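Local coordinates for protein N-acetyl-beta-D glucosaminidase (Rhizomucor miehei CAU432, PDB 4ZM6) that joins a probable family 3 beta-N-acetylglucosaminidase to a GCN5-related region that binds acetyl-CoA and probably acts as a glucosamine N-acetyltransferase, at residues 105-113 with 629-640; 364-372 with 500-509. All coordinates share one frame; numbering follows the deposited sequence.

Interaction 1 (105-113 with 629-640); sequences LGSSTAARN and TLLHDAALEHFR. With ACO (acetyl coenzyme *a), chain C.
Asp633, on the helix of the acetyltransferase region, takes three bonds from the N-cap and first turn of helix 108-125. Ser107 OG donates to Asp633 OD2 at 2.7 Å, meeting its syn lone pair. Thr109 N reaches Asp633 OD2 from well above the carboxylate plane, a longer bond of 3.3 Å but nearly straight at 174°. Thr109 OG1 donates to Asp633 OD1 at 2.7 Å, again from above the plane. One turn further along, Ser108 OG faces Glu637 OE2, in a pair modelled so close that the geometry of the bond is doubtful.

Behind this first shell, Ser107 is the N-cap of its helix and works in two directions: its OG donates to Asp633 and accepts from Ala110 N at 3.1 Å. His632 stands beside Asp633, its ring edge toward Thr109 OG1 and its ND1 giving a weak bond to OD1, while NE2 is hydrogen-bonded to Trp679. Further along, Leu636 CD1 packs obliquely against the Arg112 guanidinium, and Arg112 NH2 donates to Asn113 OD1, which lies in the guanidinium plane. Arg640 crosses Arg112 at a slant, the two guanidinium planes nearly perpendicular, and pairs by a salt bridge with Glu167 of helix 155-171.

At the opposite end of the segment, Thr629 OG1 bonds to the acetyl-CoA phosphate oxygen O2A. Buried Asp633 faces the N-terminal end of helix 108-125, whose dipole would probably favour its charged form, so a polar clasp rather than a greasy interface joins the glycosidase and acetyltransferase regions here.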
loop_
_atom_site.group_PDB
_atom_site.type_symbol
_atom_site.label_atom_id
_atom_site.label_comp_id
_atom_site.label_asym_id
_atom_site.label_seq_id
_atom_site.Cartn_x
_atom_site.Cartn_y
_atom_site.Cartn_z
ATOM N N LEU A 105 -4.015 -22.986 -2.185
ATOM C CA LEU A 105 -3.255 -23.172 -3.426
ATOM C C LEU A 105 -2.313 -21.988 -3.667
ATOM O O LEU A 105 -1.135 -22.170 -3.980
ATOM C CB LEU A 105 -4.217 -23.333 -4.612
ATOM C CG LEU A 105 -3.746 -24.176 -5.799
ATOM C CD1 LEU A 105 -4.902 -24.373 -6.770
ATOM C CD2 LEU A 105 -2.546 -23.554 -6.501
ATOM N N GLY A 106 -2.856 -20.782 -3.527
ATOM C CA GLY A 106 -2.058 -19.558 -3.475
ATOM C C GLY A 106 -1.679 -18.926 -4.804
ATOM O O GLY A 106 -0.727 -18.150 -4.861
ATOM N N SER A 107 -2.417 -19.243 -5.865
ATOM C CA SER A 107 -2.153 -18.681 -7.181
ATOM C C SER A 107 -3.382 -17.981 -7.729
ATOM O O SER A 107 -4.370 -18.628 -8.067
ATOM C CB SER A 107 -1.714 -19.776 -8.158
ATOM O OG SER A 107 -1.737 -19.306 -9.502
ATOM N N SER A 108 -3.306 -16.656 -7.828
ATOM C CA SER A 108 -4.369 -15.849 -8.425
ATOM C C SER A 108 -4.629 -16.259 -9.873
ATOM O O SER A 108 -5.762 -16.189 -10.343
ATOM C CB SER A 108 -4.007 -14.365 -8.363
ATOM O OG SER A 108 -2.766 -14.117 -9.006
ATOM N N THR A 109 -3.584 -16.694 -10.576
ATOM C CA THR A 109 -3.743 -17.183 -11.942
ATOM C C THR A 109 -4.645 -18.416 -11.975
ATOM O O THR A 109 -5.561 -18.503 -12.799
ATOM C CB THR A 109 -2.385 -17.521 -12.584
ATOM O OG1 THR A 109 -1.528 -16.371 -12.517
ATOM C CG2 THR A 109 -2.566 -17.947 -14.043
ATOM N N ALA A 110 -4.389 -19.353 -11.066
ATOM C CA ALA A 110 -5.222 -20.553 -10.932
ATOM C C ALA A 110 -6.693 -20.185 -10.709
ATOM O O ALA A 110 -7.578 -20.696 -11.395
ATOM C CB ALA A 110 -4.714 -21.434 -9.798
ATOM N N ALA A 111 -6.950 -19.290 -9.760
ATOM C CA ALA A 111 -8.313 -18.840 -9.504
ATOM C C ALA A 111 -8.938 -18.185 -10.721
ATOM O O ALA A 111 -10.114 -18.405 -10.999
ATOM C CB ALA A 111 -8.345 -17.871 -8.342
ATOM N N ARG A 112 -8.159 -17.361 -11.422
ATOM C CA ARG A 112 -8.653 -16.661 -12.609
ATOM C C ARG A 112 -9.131 -17.690 -13.613
ATOM O O ARG A 112 -10.252 -17.603 -14.112
ATOM C CB ARG A 112 -7.558 -15.789 -13.237
ATOM C CG ARG A 112 -7.991 -15.006 -14.476
ATOM C CD ARG A 112 -6.803 -14.656 -15.365
ATOM N NE ARG A 112 -6.167 -15.846 -15.936
ATOM C CZ ARG A 112 -4.995 -15.857 -16.574
ATOM N NH1 ARG A 112 -4.299 -14.736 -16.752
ATOM N NH2 ARG A 112 -4.512 -17.000 -17.045
ATOM N N ASN A 113 -8.275 -18.672 -13.878
ATOM C CA ASN A 113 -8.602 -19.744 -14.808
ATOM C C ASN A 113 -9.838 -20.530 -14.407
ATOM O O ASN A 113 -10.659 -20.874 -15.258
ATOM C CB ASN A 113 -7.406 -20.679 -14.980
ATOM C CG ASN A 113 -6.271 -20.019 -15.736
ATOM O OD1 ASN A 113 -6.493 -19.121 -16.554
ATOM N ND2 ASN A 113 -5.050 -20.450 -15.464
ATOM N N THR A 629 5.900 -19.416 -10.787
ATOM C CA THR A 629 4.480 -19.152 -10.618
ATOM C C THR A 629 4.231 -17.978 -9.676
ATOM O O THR A 629 3.368 -17.144 -9.945
ATOM C CB THR A 629 3.756 -20.423 -10.136
ATOM O OG1 THR A 629 3.768 -21.386 -11.197
ATOM C CG2 THR A 629 2.314 -20.134 -9.738
ATOM N N LEU A 630 4.983 -17.913 -8.581
ATOM C CA LEU A 630 4.924 -16.752 -7.686
ATOM C C LEU A 630 5.103 -15.447 -8.443
ATOM O O LEU A 630 4.256 -14.553 -8.366
ATOM C CB LEU A 630 5.998 -16.829 -6.605
ATOM C CG LEU A 630 5.498 -17.240 -5.228
ATOM C CD1 LEU A 630 4.996 -18.678 -5.219
ATOM C CD2 LEU A 630 6.621 -17.050 -4.220
ATOM N N LEU A 631 6.218 -15.361 -9.169
ATOM C CA LEU A 631 6.604 -14.150 -9.893
ATOM C C LEU A 631 5.606 -13.834 -10.991
ATOM O O LEU A 631 5.220 -12.683 -11.177
ATOM C CB LEU A 631 8.003 -14.314 -10.500
ATOM C CG LEU A 631 9.152 -14.413 -9.495
ATOM C CD1 LEU A 631 10.446 -14.827 -10.173
ATOM C CD2 LEU A 631 9.329 -13.099 -8.750
ATOM N N HIS A 632 5.205 -14.871 -11.714
ATOM C CA HIS A 632 4.241 -14.752 -12.798
ATOM C C HIS A 632 2.919 -14.149 -12.315
ATOM O O HIS A 632 2.342 -13.276 -12.967
ATOM C CB HIS A 632 4.018 -16.137 -13.399
ATOM C CG HIS A 632 2.964 -16.184 -14.453
ATOM N ND1 HIS A 632 1.619 -16.167 -14.157
ATOM C CD2 HIS A 632 3.053 -16.274 -15.797
ATOM C CE1 HIS A 632 0.925 -16.230 -15.276
ATOM N NE2 HIS A 632 1.771 -16.296 -16.284
ATOM N N ASP A 633 2.449 -14.620 -11.165
ATOM C CA ASP A 633 1.221 -14.114 -10.565
ATOM C C ASP A 633 1.361 -12.662 -10.103
ATOM O O ASP A 633 0.454 -11.852 -10.301
ATOM C CB ASP A 633 0.796 -15.018 -9.405
ATOM C CG ASP A 633 0.244 -16.351 -9.881
ATOM O OD1 ASP A 633 0.673 -16.838 -10.951
ATOM O OD2 ASP A 633 -0.633 -16.907 -9.195
ATOM N N ALA A 634 2.499 -12.334 -9.498
ATOM C CA ALA A 634 2.801 -10.950 -9.117
ATOM C C ALA A 634 2.712 -10.034 -10.330
ATOM O O ALA A 634 2.205 -8.921 -10.240
ATOM C CB ALA A 634 4.182 -10.856 -8.483
ATOM N N ALA A 635 3.186 -10.522 -11.472
ATOM C CA ALA A 635 3.111 -9.767 -12.714
ATOM C C ALA A 635 1.669 -9.526 -13.169
ATOM O O ALA A 635 1.301 -8.391 -13.471
ATOM C CB ALA A 635 3.905 -10.464 -13.810
ATOM N N LEU A 636 0.855 -10.580 -13.215
ATOM C CA LEU A 636 -0.526 -10.438 -13.692
ATOM C C LEU A 636 -1.401 -9.717 -12.685
ATOM O O LEU A 636 -2.338 -9.021 -13.070
ATOM C CB LEU A 636 -1.151 -11.787 -14.039
ATOM C CG LEU A 636 -0.390 -12.725 -14.981
ATOM C CD1 LEU A 636 -1.389 -13.599 -15.734
ATOM C CD2 LEU A 636 0.510 -11.986 -15.966
ATOM N N GLU A 637 -1.104 -9.885 -11.400
ATOM C CA GLU A 637 -1.833 -9.167 -10.353
ATOM C C GLU A 637 -1.618 -7.666 -10.491
ATOM O O GLU A 637 -2.559 -6.891 -10.340
ATOM C CB GLU A 637 -1.413 -9.641 -8.955
ATOM C CG GLU A 637 -2.011 -10.985 -8.563
ATOM C CD GLU A 637 -1.155 -11.759 -7.575
ATOM O OE1 GLU A 637 -0.441 -11.126 -6.760
ATOM O OE2 GLU A 637 -1.209 -13.011 -7.613
ATOM N N HIS A 638 -0.382 -7.264 -10.787
ATOM C CA HIS A 638 -0.080 -5.856 -11.022
ATOM C C HIS A 638 -0.829 -5.326 -12.245
ATOM O O HIS A 638 -1.522 -4.318 -12.152
ATOM C CB HIS A 638 1.421 -5.620 -11.192
ATOM C CG HIS A 638 1.750 -4.240 -11.664
ATOM N ND1 HIS A 638 2.436 -3.993 -12.833
ATOM C CD2 HIS A 638 1.431 -3.029 -11.149
ATOM C CE1 HIS A 638 2.548 -2.688 -13.005
ATOM N NE2 HIS A 638 1.943 -2.081 -12.000
ATOM N N PHE A 639 -0.688 -6.010 -13.378
ATOM C CA PHE A 639 -1.401 -5.634 -14.591
ATOM C C PHE A 639 -2.890 -5.515 -14.317
ATOM O O PHE A 639 -3.533 -4.552 -14.728
ATOM C CB PHE A 639 -1.216 -6.680 -15.688
ATOM C CG PHE A 639 0.183 -6.777 -16.233
ATOM C CD1 PHE A 639 0.958 -5.644 -16.450
ATOM C CD2 PHE A 639 0.705 -8.015 -16.585
ATOM C CE1 PHE A 639 2.239 -5.753 -16.963
ATOM C CE2 PHE A 639 1.982 -8.127 -17.106
ATOM C CZ PHE A 639 2.751 -6.995 -17.291
ATOM N N ARG A 640 -3.423 -6.512 -13.621
ATOM C CA ARG A 640 -4.845 -6.585 -13.315
ATOM C C ARG A 640 -5.330 -5.336 -12.581
ATOM O O ARG A 640 -6.347 -4.756 -12.953
ATOM C CB ARG A 640 -5.124 -7.843 -12.486
ATOM C CG ARG A 640 -6.585 -8.111 -12.183
ATOM C CD ARG A 640 -6.761 -9.439 -11.467
ATOM N NE ARG A 640 -6.250 -10.575 -12.247
ATOM C CZ ARG A 640 -5.273 -11.408 -11.875
ATOM N NH1 ARG A 640 -4.643 -11.275 -10.712
ATOM N NH2 ARG A 640 -4.923 -12.399 -12.684
HETATM N N1A ACO C . 6.237 -30.203 -6.521
HETATM C C2A ACO C . 6.076 -30.855 -7.696
HETATM N N3A ACO C . 5.980 -30.222 -8.887
HETATM C C4A ACO C . 6.053 -28.868 -8.974
HETATM C C5A ACO C . 6.221 -28.094 -7.729
HETATM C C6A ACO C . 6.316 -28.849 -6.458
HETATM N N6A ACO C . 6.478 -28.195 -5.283
HETATM N N7A ACO C . 6.248 -26.803 -8.077
HETATM C C8A ACO C . 6.107 -26.740 -9.427
HETATM N N9A ACO C . 5.983 -27.970 -9.964
HETATM C C1B ACO C . 5.818 -28.261 -11.416
HETATM C C2B ACO C . 4.351 -28.402 -11.815
HETATM O O2B ACO C . 4.173 -29.564 -12.636
HETATM C C3B ACO C . 3.990 -27.117 -12.545
HETATM O O3B ACO C . 3.075 -27.291 -13.644
HETATM P P3B ACO C . 3.388 -27.936 -15.101
HETATM O O7A ACO C . 3.919 -26.788 -15.933
HETATM O O8A ACO C . 4.351 -29.075 -14.853
HETATM O O9A ACO C . 2.029 -28.399 -15.546
HETATM C C4B ACO C . 5.336 -26.522 -12.951
HETATM O O4B ACO C . 6.358 -27.178 -12.184
HETATM C C5B ACO C . 5.368 -25.015 -12.726
HETATM O O5B ACO C . 6.719 -24.638 -12.503
HETATM P P1A ACO C . 7.127 -23.491 -11.463
HETATM O O1A ACO C . 8.031 -24.125 -10.432
HETATM O O2A ACO C . 5.936 -22.686 -11.016
HETATM O O3A ACO C . 7.962 -22.619 -12.518
HETATM P P2A ACO C . 9.558 -22.546 -12.452
HETATM O O4A ACO C . 9.939 -22.016 -11.090
HETATM O O5A ACO C . 10.139 -23.851 -12.914
HETATM O O6A ACO C . 9.826 -21.434 -13.576
HETATM C CBP ACO C . 10.243 -20.943 -15.912
HETATM C CCP ACO C . 9.333 -21.621 -14.902
HETATM C CDP ACO C . 10.268 -19.443 -15.658
HETATM C CEP ACO C . 9.686 -21.194 -17.305
HETATM C CAP ACO C . 11.634 -21.559 -15.745
HETATM O OAP ACO C . 11.656 -22.851 -16.344
HETATM C C9P ACO C . 12.738 -20.718 -16.319
HETATM O O9P ACO C . 13.347 -19.957 -15.578
HETATM N N8P ACO C . 13.033 -20.844 -17.611
HETATM C C7P ACO C . 14.127 -20.089 -18.192
HETATM C C6P ACO C . 14.114 -20.098 -19.711
HETATM C C5P ACO C . 12.985 -19.316 -20.358
HETATM O O5P ACO C . 12.661 -19.692 -21.471
HETATM N N4P ACO C . 12.410 -18.255 -19.767
HETATM C C3P ACO C . 11.373 -17.460 -20.432
HETATM C C2P ACO C . 11.940 -16.273 -21.221
HETATM S S1P ACO C . 10.812 -15.643 -22.440
HETATM C C ACO C . 9.932 -14.481 -21.643
HETATM O O ACO C . 10.085 -14.301 -20.448
HETATM C CH3 ACO C . 8.953 -13.686 -22.445
#

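Interaction 2 (364-372 with 500-509); sequences SKELYDRVP and EYTPPAHEAA
Tyr368 and Glu500 are brought together by their first torsions: chi1 of -83° carries the tyrosine ring over toward helix 503-509, and chi1 of 61° tucks the CG of Glu500 between its own backbone N and carbonyl carbon, from where the extended chain delivers the carboxylate to the ring's hydroxyl. Tyr368 OH donates to Glu500 OE1 at 2.5 Å, approaching from above the carboxylate plane, with ring and carboxylate nearly perpendicular. Thr502 OG1 donates to Glu500 OE1 at 2.6 Å, on its anti lone pair, so two hydroxyls grip this oxygen, while Glu500 OE2 is bonded to Gly98 N.

The ring lies along the first turn of the helix. Pro504 CB sits over one face, offset toward the rim, in a CH-pi contact 3.9 Å from the centroid of the Tyr368 ring, and the backbone N of Ala505 is over that face too. Ala505 CB touches Tyr368 CE1, 4.0 Å away. Nearer the backbone, the methyl of Ala508 touches Tyr368 CB and Pro372 CD. Ser364 OG, one turn before the tyrosine, lies against Pro504 CB and is hydrogen-bonded to Tyr95 O.

The segment axes approach to 9.7 Å and cross at -52°. A type I beta turn from Tyr368 to Val371 leads on toward strand 373-377, while Thr502 is the N-cap of the other helix, which follows strand 494-497. These strands are antiparallel neighbours in a six-stranded mixed sheet, so the contact is a helix-helix packing at the edge of an alpha/beta domain.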
loop_
_atom_site.group_PDB
_atom_site.type_symbol
_atom_site.label_atom_id
_atom_site.label_comp_id
_atom_site.label_asym_id
_atom_site.label_seq_id
_atom_site.Cartn_x
_atom_site.Cartn_y
_atom_site.Cartn_z
ATOM N N SER A 364 -9.089 -29.593 -13.426
ATOM C CA SER A 364 -9.478 -30.039 -12.092
ATOM C C SER A 364 -8.457 -31.003 -11.488
ATOM O O SER A 364 -8.036 -30.816 -10.349
ATOM C CB SER A 364 -10.856 -30.699 -12.128
ATOM O OG SER A 364 -11.271 -31.059 -10.823
ATOM N N LYS A 365 -8.060 -32.026 -12.247
ATOM C CA LYS A 365 -7.027 -32.973 -11.789
ATOM C C LYS A 365 -5.735 -32.239 -11.444
ATOM O O LYS A 365 -5.135 -32.485 -10.393
ATOM C CB LYS A 365 -6.712 -34.037 -12.854
ATOM C CG LYS A 365 -7.651 -35.235 -12.892
ATOM C CD LYS A 365 -8.839 -35.013 -13.821
ATOM C CE LYS A 365 -9.609 -36.301 -14.092
ATOM N NZ LYS A 365 -8.885 -37.233 -15.006
ATOM N N GLU A 366 -5.317 -31.347 -12.343
ATOM C CA GLU A 366 -4.065 -30.607 -12.193
ATOM C C GLU A 366 -4.071 -29.687 -10.978
ATOM O O GLU A 366 -3.088 -29.631 -10.238
ATOM C CB GLU A 366 -3.765 -29.794 -13.458
ATOM C CG GLU A 366 -3.258 -30.639 -14.619
ATOM C CD GLU A 366 -3.256 -29.909 -15.959
ATOM O OE1 GLU A 366 -3.838 -28.803 -16.071
ATOM O OE2 GLU A 366 -2.665 -30.460 -16.913
ATOM N N LEU A 367 -5.172 -28.971 -10.769
ATOM C CA LEU A 367 -5.256 -28.039 -9.653
ATOM C C LEU A 367 -5.353 -28.755 -8.323
ATOM O O LEU A 367 -4.597 -28.442 -7.403
ATOM C CB LEU A 367 -6.440 -27.079 -9.803
ATOM C CG LEU A 367 -6.331 -26.024 -10.910
ATOM C CD1 LEU A 367 -7.485 -25.033 -10.793
ATOM C CD2 LEU A 367 -4.990 -25.298 -10.871
ATOM N N TYR A 368 -6.264 -29.720 -8.219
ATOM C CA TYR A 368 -6.535 -30.371 -6.933
ATOM C C TYR A 368 -5.320 -31.076 -6.334
ATOM O O TYR A 368 -5.243 -31.213 -5.121
ATOM C CB TYR A 368 -7.733 -31.324 -7.020
ATOM C CG TYR A 368 -9.073 -30.628 -6.867
ATOM C CD1 TYR A 368 -9.486 -30.132 -5.632
ATOM C CD2 TYR A 368 -9.931 -30.463 -7.951
ATOM C CE1 TYR A 368 -10.709 -29.496 -5.485
ATOM C CE2 TYR A 368 -11.155 -29.828 -7.812
ATOM C CZ TYR A 368 -11.539 -29.347 -6.577
ATOM O OH TYR A 368 -12.756 -28.718 -6.432
ATOM N N ASP A 369 -4.366 -31.495 -7.165
ATOM C CA ASP A 369 -3.096 -32.052 -6.665
ATOM C C ASP A 369 -2.250 -31.029 -5.899
ATOM O O ASP A 369 -1.309 -31.400 -5.186
ATOM C CB ASP A 369 -2.254 -32.606 -7.819
ATOM C CG ASP A 369 -2.812 -33.890 -8.398
ATOM O OD1 ASP A 369 -3.782 -34.447 -7.841
ATOM O OD2 ASP A 369 -2.270 -34.356 -9.419
ATOM N N ARG A 370 -2.571 -29.749 -6.068
ATOM C CA ARG A 370 -1.860 -28.659 -5.407
ATOM C C ARG A 370 -2.677 -28.039 -4.258
ATOM O O ARG A 370 -2.295 -26.993 -3.728
ATOM C CB ARG A 370 -1.526 -27.567 -6.439
ATOM C CG ARG A 370 -0.836 -28.062 -7.710
ATOM C CD ARG A 370 -0.846 -27.012 -8.819
ATOM N NE ARG A 370 -0.187 -25.755 -8.441
ATOM C CZ ARG A 370 -0.336 -24.588 -9.075
ATOM N NH1 ARG A 370 -1.146 -24.478 -10.127
ATOM N NH2 ARG A 370 0.317 -23.513 -8.639
ATOM N N VAL A 371 -3.794 -28.671 -3.884
ATOM C CA VAL A 371 -4.733 -28.096 -2.902
ATOM C C VAL A 371 -4.546 -28.581 -1.454
ATOM O O VAL A 371 -4.252 -27.772 -0.577
ATOM C CB VAL A 371 -6.201 -28.291 -3.345
ATOM C CG1 VAL A 371 -7.172 -28.022 -2.203
ATOM C CG2 VAL A 371 -6.519 -27.384 -4.528
ATOM N N PRO A 372 -4.726 -29.884 -1.185
ATOM C CA PRO A 372 -4.712 -30.253 0.229
ATOM C C PRO A 372 -3.371 -30.008 0.919
ATOM O O PRO A 372 -2.317 -30.070 0.282
ATOM C CB PRO A 372 -5.048 -31.747 0.211
ATOM C CG PRO A 372 -4.603 -32.213 -1.123
ATOM C CD PRO A 372 -4.833 -31.064 -2.059
ATOM N N GLU A 500 -12.582 -28.774 1.252
ATOM C CA GLU A 500 -13.895 -29.054 0.657
ATOM C C GLU A 500 -14.087 -30.557 0.507
ATOM O O GLU A 500 -13.112 -31.302 0.389
ATOM C CB GLU A 500 -14.064 -28.370 -0.706
ATOM C CG GLU A 500 -13.070 -28.810 -1.768
ATOM C CD GLU A 500 -13.196 -27.991 -3.037
ATOM O OE1 GLU A 500 -13.661 -28.544 -4.060
ATOM O OE2 GLU A 500 -12.846 -26.790 -3.003
ATOM N N TYR A 501 -15.346 -30.990 0.500
ATOM C CA TYR A 501 -15.667 -32.418 0.469
ATOM C C TYR A 501 -16.067 -32.917 -0.917
ATOM O O TYR A 501 -16.743 -33.942 -1.044
ATOM C CB TYR A 501 -16.750 -32.768 1.503
ATOM C CG TYR A 501 -17.992 -31.902 1.463
ATOM C CD1 TYR A 501 -18.726 -31.737 0.292
ATOM C CD2 TYR A 501 -18.443 -31.263 2.606
ATOM C CE1 TYR A 501 -19.864 -30.948 0.263
ATOM C CE2 TYR A 501 -19.577 -30.475 2.587
ATOM C CZ TYR A 501 -20.285 -30.322 1.415
ATOM O OH TYR A 501 -21.411 -29.538 1.391
ATOM N N THR A 502 -15.633 -32.201 -1.950
ATOM C CA THR A 502 -15.867 -32.614 -3.329
ATOM C C THR A 502 -15.078 -33.896 -3.651
ATOM O O THR A 502 -14.035 -34.154 -3.043
ATOM C CB THR A 502 -15.471 -31.489 -4.311
ATOM O OG1 THR A 502 -14.093 -31.137 -4.119
ATOM C CG2 THR A 502 -16.346 -30.251 -4.095
ATOM N N PRO A 503 -15.573 -34.712 -4.601
ATOM C CA PRO A 503 -14.843 -35.939 -4.981
ATOM C C PRO A 503 -13.366 -35.743 -5.381
ATOM O O PRO A 503 -12.511 -36.523 -4.952
ATOM C CB PRO A 503 -15.661 -36.498 -6.153
ATOM C CG PRO A 503 -17.020 -35.909 -6.006
ATOM C CD PRO A 503 -16.877 -34.601 -5.282
ATOM N N PRO A 504 -13.059 -34.725 -6.202
ATOM C CA PRO A 504 -11.639 -34.532 -6.513
ATOM C C PRO A 504 -10.770 -34.051 -5.339
ATOM O O PRO A 504 -9.573 -34.345 -5.305
ATOM C CB PRO A 504 -11.658 -33.496 -7.645
ATOM C CG PRO A 504 -12.990 -32.846 -7.570
ATOM C CD PRO A 504 -13.929 -33.878 -7.037
ATOM N N ALA A 505 -11.353 -33.323 -4.392
ATOM C CA ALA A 505 -10.617 -32.923 -3.196
ATOM C C ALA A 505 -10.294 -34.147 -2.335
ATOM O O ALA A 505 -9.211 -34.235 -1.744
ATOM C CB ALA A 505 -11.399 -31.894 -2.396
ATOM N N HIS A 506 -11.230 -35.091 -2.276
ATOM C CA HIS A 506 -10.988 -36.371 -1.611
ATOM C C HIS A 506 -9.972 -37.227 -2.380
ATOM O O HIS A 506 -9.115 -37.873 -1.774
ATOM C CB HIS A 506 -12.295 -37.145 -1.419
ATOM C CG HIS A 506 -13.237 -36.510 -0.441
ATOM N ND1 HIS A 506 -14.595 -36.750 -0.449
ATOM C CD2 HIS A 506 -13.018 -35.634 0.569
ATOM C CE1 HIS A 506 -15.169 -36.058 0.519
ATOM N NE2 HIS A 506 -14.235 -35.374 1.151
ATOM N N GLU A 507 -10.057 -37.235 -3.708
ATOM C CA GLU A 507 -9.083 -37.971 -4.503
ATOM C C GLU A 507 -7.683 -37.456 -4.174
ATOM O O GLU A 507 -6.817 -38.223 -3.764
ATOM C CB GLU A 507 -9.397 -37.853 -5.998
ATOM C CG GLU A 507 -8.324 -38.389 -6.946
ATOM C CD GLU A 507 -8.058 -39.881 -6.809
ATOM O OE1 GLU A 507 -7.075 -40.366 -7.419
ATOM O OE2 GLU A 507 -8.831 -40.576 -6.108
ATOM N N ALA A 508 -7.482 -36.149 -4.310
ATOM C CA ALA A 508 -6.199 -35.523 -3.987
ATOM C C ALA A 508 -5.752 -35.780 -2.547
ATOM O O ALA A 508 -4.567 -35.959 -2.280
ATOM C CB ALA A 508 -6.278 -34.032 -4.239
ATOM N N ALA A 509 -6.701 -35.785 -1.618
ATOM C CA ALA A 509 -6.389 -36.061 -0.216
ATOM C C ALA A 509 -5.872 -37.489 -0.015
ATOM O O ALA A 509 -4.962 -37.720 0.786
ATOM C CB ALA A 509 -7.609 -35.811 0.654
#

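In the fold
Interactions 1 and 2 sit with their centres 20 Å apart, with the 364-372/500-509 pair falling in sequence between the two segments of 105-113/629-640. Leu105 bridges them: its CD2 lies 3.5 Å from Arg370 CZ, and its CD1 packs on Val371 CG2. A second touch joins Ala110 CB to Leu367 CD2 at 4.0 Å, and Thr629 CG2 lies 4.1 Å from Arg370 NH2. Acetyl-CoA is held directly by interaction 1, through this threonine, whereas interaction 2 stays further off, the side chain of Asp369 being about 9 Å from the ligand and about 6 Å from the side chain of Arg520, which binds it. The two contacts link the glycosidase region, the six-stranded mixed sheet's domain and the acetyl-CoA-binding region.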